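Local coordinates for LasR-specific antiactivator QslA domain-containing protein (PDB 4NG2) that probably acts as an antiactivator of quorum sensing, binding the transcriptional regulator LasR and so restraining its activity, at residues E[76-79]-E[80-84]. Numbering follows the deposited sequence.
Sequences TAFA and FGRDS
R82 and F78 meet one turn apart on helix 74-83, first through the backbone: R82 N donates to F78 O at 2.9 Å, almost straight at 172°. The backbone bonds beside it repeat the i to i+4 pattern: F80 N to T76 O and G81 N to A77 O. D83 N to A79 O is longer at 3.2 Å. A79 O has a second donor, a water that also accepts from R82 NH2 (3.1 Å) in the guanidinium plane, which links NH2 through water to its own helix. The R82 chain runs extended from the backbone, then bends at chi3 (52°), which turns the guanidinium back toward F78. There CE2 of F78 lies over one guanidinium face, offset toward its rim and 4.0 Å from R82 NH1, with the ring and guanidinium planes 54° apart. NH1 forms salt bridges with E95 of the same chain and E95 of the second subunit; these carboxylates probably offset the closeness of R82 NH1 to R82 NH1 of that subunit. F78 is buried, its ring edge-to-face with F98 of helix 88-107 and packed on L99 of the second subunit. Also one turn apart, T76 and F80 lie side by side, pointing the same way: threonine CG2, anti to its own backbone nitrogen, touches F80 CD1 at 3.6 Å. S84 OG donates to G81 O (2.6 Å), which also accepts from S84 N on the same face of its carbonyl plane. The four bonds from F80 N to D83 N are regular alpha-helical pairing, and the F78-R82 side carries the helix into the subunit interface and its arginine-glutamate cluster.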
loop_
_atom_site.group_PDB
_atom_site.type_symbol
_atom_site.label_atom_id
_atom_site.label_comp_id
_atom_site.label_asym_id
_atom_site.label_seq_id
_atom_site.Cartn_x
_atom_site.Cartn_y
_atom_site.Cartn_z
ATOM N N THR E 76 0.505 -21.184 7.909
ATOM C CA THR E 76 0.154 -22.334 7.096
ATOM C C THR E 76 -1.193 -22.173 6.429
ATOM O O THR E 76 -1.359 -22.566 5.285
ATOM C CB THR E 76 0.078 -23.599 7.933
ATOM O OG1 THR E 76 1.394 -23.952 8.368
ATOM C CG2 THR E 76 -0.508 -24.733 7.105
ATOM N N ALA E 77 -2.167 -21.613 7.131
ATOM C CA ALA E 77 -3.489 -21.473 6.530
ATOM C C ALA E 77 -3.431 -20.451 5.432
ATOM O O ALA E 77 -4.103 -20.559 4.406
ATOM C CB ALA E 77 -4.526 -21.065 7.564
ATOM N N PHE E 78 -2.626 -19.434 5.667
ATOM C CA PHE E 78 -2.464 -18.369 4.702
ATOM C C PHE E 78 -1.686 -18.894 3.484
ATOM O O PHE E 78 -2.126 -18.731 2.348
ATOM C CB PHE E 78 -1.770 -17.197 5.402
ATOM C CG PHE E 78 -1.425 -16.079 4.513
ATOM C CD1 PHE E 78 -2.358 -15.114 4.205
ATOM C CD2 PHE E 78 -0.156 -15.977 3.988
ATOM C CE1 PHE E 78 -2.026 -14.050 3.368
ATOM C CE2 PHE E 78 0.184 -14.927 3.163
ATOM C CZ PHE E 78 -0.746 -13.962 2.849
ATOM N N ALA E 79 -0.564 -19.570 3.723
ATOM C CA ALA E 79 0.255 -20.096 2.638
ATOM C C ALA E 79 -0.481 -21.119 1.818
ATOM O O ALA E 79 -0.419 -21.080 0.579
ATOM C CB ALA E 79 1.545 -20.694 3.154
ATOM N N PHE E 80 -1.189 -22.032 2.473
ATOM C CA PHE E 80 -1.912 -23.031 1.688
ATOM C C PHE E 80 -3.103 -22.459 0.956
ATOM O O PHE E 80 -3.376 -22.849 -0.175
ATOM C CB PHE E 80 -2.271 -24.272 2.510
ATOM C CG PHE E 80 -1.149 -25.255 2.586
ATOM C CD1 PHE E 80 -0.154 -25.120 3.555
ATOM C CD2 PHE E 80 -1.036 -26.266 1.646
ATOM C CE1 PHE E 80 0.910 -26.005 3.627
ATOM C CE2 PHE E 80 0.042 -27.163 1.707
ATOM C CZ PHE E 80 1.014 -27.024 2.706
ATOM N N GLY E 81 -3.792 -21.509 1.581
ATOM C CA GLY E 81 -4.920 -20.857 0.936
ATOM C C GLY E 81 -4.563 -20.037 -0.293
ATOM O O GLY E 81 -5.227 -20.150 -1.325
ATOM N N ARG E 82 -3.530 -19.202 -0.184
ATOM C CA ARG E 82 -3.085 -18.391 -1.324
ATOM C C ARG E 82 -2.605 -19.271 -2.485
ATOM O O ARG E 82 -2.908 -19.010 -3.650
ATOM C CB ARG E 82 -1.948 -17.464 -0.894
ATOM C CG ARG E 82 -1.572 -16.459 -1.945
ATOM C CD ARG E 82 -0.407 -15.616 -1.481
ATOM N NE ARG E 82 0.718 -16.422 -1.012
ATOM C CZ ARG E 82 1.818 -15.893 -0.497
ATOM N NH1 ARG E 82 1.910 -14.577 -0.405
ATOM N NH2 ARG E 82 2.817 -16.655 -0.071
ATOM N N ASP E 83 -1.857 -20.319 -2.150
ATOM C CA ASP E 83 -1.315 -21.263 -3.127
ATOM C C ASP E 83 -2.415 -21.964 -3.946
ATOM O O ASP E 83 -2.156 -22.467 -5.033
ATOM C CB ASP E 83 -0.429 -22.297 -2.415
ATOM C CG ASP E 83 0.190 -23.305 -3.364
ATOM O OD1 ASP E 83 1.150 -22.938 -4.088
ATOM O OD2 ASP E 83 -0.268 -24.471 -3.369
ATOM N N SER E 84 -3.646 -21.983 -3.452
ATOM C CA SER E 84 -4.696 -22.668 -4.201
ATOM C C SER E 84 -5.287 -21.762 -5.276
ATOM O O SER E 84 -6.097 -22.197 -6.094
ATOM C CB SER E 84 -5.781 -23.195 -3.271
ATOM O OG SER E 84 -6.376 -22.139 -2.554
HETATM O O HOH W 1 1.717 -19.473 -0.881
#